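Local coordinates for protein CRISPR-associated endoribonuclease Cas2 (Thermococcus onnurineus, PDB 5G4D) that probably cleaves single-stranded RNA with the help of magnesium and, as a homodimer that joins Cas1, takes part in the adaptation stage of CRISPR immunity, at residues K21-L24 against R25-H29; L42-F45 against E46-K49. All coordinates share one frame; numbering follows the deposited sequence.

Contact 1: residues K21-L24 against R25-H29; sequences KKFL and RRHLH
Phe23 and His27, four residues apart, set their aromatic rings against each other as the chain leaves helix 17-25. CD2 of His27 sits over one face of the phenyl ring, toward its rim, with His27 NE2 3.5 Å from Phe23 CE1. With 44° between their planes, the pair is oblique. On Phe23, CG stands anti to the backbone N (chi1 172°), whereas His27 CG lies beside its own N (chi1 -66°); together these settings bring the CD2-NE2 side of the imidazole to the phenyl ring. The same histidine presents CD2 edge-on to Phe23 O, 3.1 Å away and in the plane of the imidazole, while ND1 is hydrogen-bonded to Glu44.

The backbone changes its bonding pattern here. Arg25 N still reaches Lys21 O in regular helical fashion, but Arg26 N bonds to Phe23 O, only three residues back. Leu24 O then takes two N-H groups: His27 N at 2.9 Å, well above the carbonyl plane, and Leu28 N at 2.8 Å, nearly in line with the C=O bond. After this turn the chain enters strand 29-32.

Leu24 and Leu28 are buried between the helix and the sheet, where both touch Phe36; Leu24 also meets Leu52 of helix 42-55. On the exposed side Lys22 and Arg26 run side by side in the same direction. The lysine chain bends at its last two torsions, and Lys22 NZ lies 3.2 Å from Arg26 NH1, near the guanidinium plane at its edge: two like-charged donors in contact, not a hydrogen bond. Arg19 adds a third positive group close to Lys22 NZ. This clustering probably lowers the proton affinity of Lys22, whereas the Glu44 carboxylate beside His27 would be expected to favour a protonated imidazole.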
# COMPACT_ATOMS: atom_id res chain seq x y z
N LYS A 21 -4.70 -12.23 -5.53
CA LYS A 21 -3.76 -11.67 -6.50
C LYS A 21 -4.27 -11.85 -7.93
O LYS A 21 -4.28 -10.91 -8.73
CB LYS A 21 -2.39 -12.33 -6.33
CG LYS A 21 -1.36 -11.90 -7.38
CD LYS A 21 -0.01 -12.60 -7.14
CE LYS A 21 -0.12 -14.11 -7.32
NZ LYS A 21 1.22 -14.79 -7.29
N LYS A 22 -4.71 -13.07 -8.28
CA LYS A 22 -5.14 -13.32 -9.65
C LYS A 22 -6.37 -12.51 -10.01
O LYS A 22 -6.49 -12.00 -11.13
CB LYS A 22 -5.41 -14.83 -9.85
CG LYS A 22 -5.58 -15.23 -11.31
CD LYS A 22 -5.48 -16.75 -11.49
CE LYS A 22 -6.63 -17.48 -10.81
NZ LYS A 22 -7.97 -17.10 -11.35
N PHE A 23 -7.30 -12.34 -9.06
CA PHE A 23 -8.49 -11.53 -9.30
C PHE A 23 -8.12 -10.07 -9.53
O PHE A 23 -8.62 -9.42 -10.46
CB PHE A 23 -9.48 -11.66 -8.14
CG PHE A 23 -10.65 -10.70 -8.21
CD1 PHE A 23 -11.71 -10.95 -9.07
CD2 PHE A 23 -10.70 -9.57 -7.40
CE1 PHE A 23 -12.79 -10.07 -9.14
CE2 PHE A 23 -11.77 -8.69 -7.46
CZ PHE A 23 -12.82 -8.94 -8.33
N LEU A 24 -7.25 -9.51 -8.68
CA LEU A 24 -6.94 -8.09 -8.81
C LEU A 24 -6.14 -7.81 -10.07
O LEU A 24 -6.24 -6.71 -10.63
CB LEU A 24 -6.22 -7.59 -7.56
CG LEU A 24 -7.12 -7.44 -6.32
CD1 LEU A 24 -6.29 -7.02 -5.12
CD2 LEU A 24 -8.27 -6.46 -6.53
N ARG A 25 -5.36 -8.78 -10.55
CA ARG A 25 -4.63 -8.58 -11.80
C ARG A 25 -5.57 -8.38 -12.98
O ARG A 25 -5.20 -7.75 -13.97
CB ARG A 25 -3.70 -9.77 -12.09
CG ARG A 25 -2.47 -9.83 -11.21
CD ARG A 25 -1.52 -10.93 -11.67
NE ARG A 25 -0.96 -10.69 -13.00
CZ ARG A 25 -0.31 -11.60 -13.71
NH1 ARG A 25 -0.13 -12.82 -13.23
NH2 ARG A 25 0.16 -11.30 -14.92
N ARG A 26 -6.80 -8.89 -12.88
CA ARG A 26 -7.78 -8.66 -13.92
C ARG A 26 -8.44 -7.28 -13.85
O ARG A 26 -9.27 -6.97 -14.71
CB ARG A 26 -8.86 -9.74 -13.87
CG ARG A 26 -8.34 -11.15 -14.02
CD ARG A 26 -9.45 -12.16 -13.75
NE ARG A 26 -9.49 -13.19 -14.77
CZ ARG A 26 -8.98 -14.40 -14.62
NH1 ARG A 26 -8.39 -14.74 -13.48
NH2 ARG A 26 -9.05 -15.29 -15.61
N HIS A 27 -8.09 -6.44 -12.87
CA HIS A 27 -8.83 -5.20 -12.69
C HIS A 27 -7.91 -4.00 -12.48
O HIS A 27 -8.29 -2.87 -12.81
CB HIS A 27 -9.79 -5.34 -11.50
CG HIS A 27 -10.88 -6.33 -11.74
ND1 HIS A 27 -12.08 -5.99 -12.32
CD2 HIS A 27 -10.95 -7.66 -11.48
CE1 HIS A 27 -12.85 -7.06 -12.41
NE2 HIS A 27 -12.19 -8.09 -11.91
N LEU A 28 -6.71 -4.23 -11.95
CA LEU A 28 -5.84 -3.14 -11.54
C LEU A 28 -4.39 -3.45 -11.91
O LEU A 28 -4.02 -4.58 -12.23
CB LEU A 28 -5.96 -2.88 -10.03
CG LEU A 28 -7.32 -2.39 -9.53
CD1 LEU A 28 -7.34 -2.35 -8.02
CD2 LEU A 28 -7.63 -1.00 -10.10
N HIS A 29 -3.55 -2.42 -11.82
CA HIS A 29 -2.13 -2.55 -12.08
C HIS A 29 -1.42 -3.13 -10.85
O HIS A 29 -1.63 -2.68 -9.73
CB HIS A 29 -1.52 -1.18 -12.42
CG HIS A 29 -2.09 -0.55 -13.65
ND1 HIS A 29 -1.80 -1.01 -14.93
CD2 HIS A 29 -2.90 0.51 -13.81
CE1 HIS A 29 -2.43 -0.25 -15.81
NE2 HIS A 29 -3.10 0.68 -15.16

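Contact 2: residues L42-F45 against E46-K49; sequences LAEF and ERIK
Arg47 folds back over the preceding turn, so that one face of its guanidinium lies over Ala43 O and Glu44 CA, the CA 3.5 Å above the plane and toward the rim. A bend at chi3 (-55°) swings the group round to this position. Arg47 NH1 comes to rest 3.6 Å from Ala43 CB, and its NH2 meets Glu44 OE1 at 2.8 Å in a salt bridge. The N-H points poorly at the oxygen (126°), making the hydrogen bond itself weak, and the carboxylate and guanidinium planes are turned 58° apart.

Glu44 crosses Arg47 at about a right angle, its chain bent at chi2 so that the carboxylate turns to the arginine. The first torsion, with CG anti to the backbone N, puts Glu44 CG 4.0 Å from Ile48 CD1, while OE2 goes to His27. All this happens on the first two turns of helix 42-55, the second helix of the ferredoxin-like βαββαβ fold of Cas2, where Glu46, Arg47, Ile48 and Lys49 each donate their backbone N-H to the carbonyl four residues earlier. Ahead of them, Leu42 N and Glu44 N are bonded to the side chains of Asp3 and Thr41.

Phe45 turns its ring to the sheet, among Met4, Val40 and Ile65, and Ile48 also faces the sheet, on Ile8 and Val40. Glu46 OE2 approaches Phe45 CD2 at 3.7 Å, its carboxylate plane perpendicular to the ring. Lys49 passes the ring obliquely, with CD 4.4 Å from Phe45 CZ, and its extended chain carries NZ onward to a salt bridge with Glu75 of the second subunit.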
# COMPACT_ATOMS: atom_id res chain seq x y z
N LEU A 42 -17.25 3.89 -10.33
CA LEU A 42 -17.93 3.51 -9.10
C LEU A 42 -18.48 2.09 -9.19
O LEU A 42 -18.40 1.33 -8.22
CB LEU A 42 -19.06 4.49 -8.79
CG LEU A 42 -18.84 5.42 -7.60
CD1 LEU A 42 -17.52 6.12 -7.72
CD2 LEU A 42 -19.99 6.42 -7.50
N ALA A 43 -19.07 1.74 -10.34
CA ALA A 43 -19.59 0.38 -10.51
C ALA A 43 -18.47 -0.65 -10.50
O ALA A 43 -18.64 -1.75 -9.96
CB ALA A 43 -20.39 0.30 -11.81
N GLU A 44 -17.33 -0.32 -11.12
CA GLU A 44 -16.21 -1.25 -11.12
C GLU A 44 -15.63 -1.40 -9.72
O GLU A 44 -15.26 -2.51 -9.32
CB GLU A 44 -15.15 -0.80 -12.13
CG GLU A 44 -13.81 -1.52 -12.07
CD GLU A 44 -13.80 -2.87 -12.78
OE1 GLU A 44 -14.89 -3.36 -13.14
OE2 GLU A 44 -12.70 -3.43 -12.98
N PHE A 45 -15.57 -0.30 -8.95
CA PHE A 45 -15.15 -0.44 -7.56
C PHE A 45 -16.08 -1.38 -6.79
O PHE A 45 -15.61 -2.21 -6.00
CB PHE A 45 -15.09 0.92 -6.85
CG PHE A 45 -15.01 0.79 -5.36
CD1 PHE A 45 -13.84 0.36 -4.76
CD2 PHE A 45 -16.12 1.01 -4.57
CE1 PHE A 45 -13.77 0.19 -3.39
CE2 PHE A 45 -16.06 0.85 -3.20
CZ PHE A 45 -14.89 0.43 -2.61
N GLU A 46 -17.40 -1.27 -7.02
CA GLU A 46 -18.33 -2.16 -6.32
C GLU A 46 -18.08 -3.61 -6.70
O GLU A 46 -18.21 -4.51 -5.86
CB GLU A 46 -19.78 -1.77 -6.63
CG GLU A 46 -20.21 -0.45 -6.03
CD GLU A 46 -20.09 -0.43 -4.51
OE1 GLU A 46 -20.34 -1.47 -3.87
OE2 GLU A 46 -19.75 0.64 -3.96
N ARG A 47 -17.74 -3.86 -7.97
CA ARG A 47 -17.49 -5.23 -8.41
C ARG A 47 -16.18 -5.75 -7.86
O ARG A 47 -16.06 -6.94 -7.53
CB ARG A 47 -17.50 -5.29 -9.94
CG ARG A 47 -18.91 -5.28 -10.53
CD ARG A 47 -18.92 -5.64 -12.01
NE ARG A 47 -18.04 -4.80 -12.82
CZ ARG A 47 -18.34 -3.56 -13.19
NH1 ARG A 47 -19.47 -3.01 -12.78
NH2 ARG A 47 -17.50 -2.85 -13.94
N ILE A 48 -15.17 -4.88 -7.77
CA ILE A 48 -13.91 -5.28 -7.15
C ILE A 48 -14.13 -5.64 -5.69
O ILE A 48 -13.65 -6.67 -5.20
CB ILE A 48 -12.86 -4.17 -7.30
CG1 ILE A 48 -12.41 -4.04 -8.76
CG2 ILE A 48 -11.64 -4.47 -6.38
CD1 ILE A 48 -11.51 -2.83 -9.02
N LYS A 49 -14.83 -4.77 -4.96
CA LYS A 49 -15.13 -5.04 -3.56
C LYS A 49 -15.89 -6.35 -3.40
O LYS A 49 -15.56 -7.17 -2.54
CB LYS A 49 -15.91 -3.87 -2.96
CG LYS A 49 -16.45 -4.14 -1.56
CD LYS A 49 -17.20 -2.94 -1.03
CE LYS A 49 -17.97 -3.30 0.23
NZ LYS A 49 -18.72 -2.12 0.76

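Contact 1 comes first along the chain, at the end of helix 17-25 and the turn into strand 29-32; contact 2 follows strand 35-40, at the start of helix 42-55. Their centres are 13 Å apart, and the two helices pack against each other as well as on the four-stranded antiparallel sheet. The hydrogen bond between His27 ND1 and Glu44 OE2, 2.7 Å long, joins the contacts directly. In addition, Leu24 CD2 touches Ile48 CG2 at 3.9 Å, and the Phe23 ring borders the backbone of Arg47 and Ile48. Contact 2 alone reaches the second subunit; within the assembly, contact 1 is touched by its own chain only.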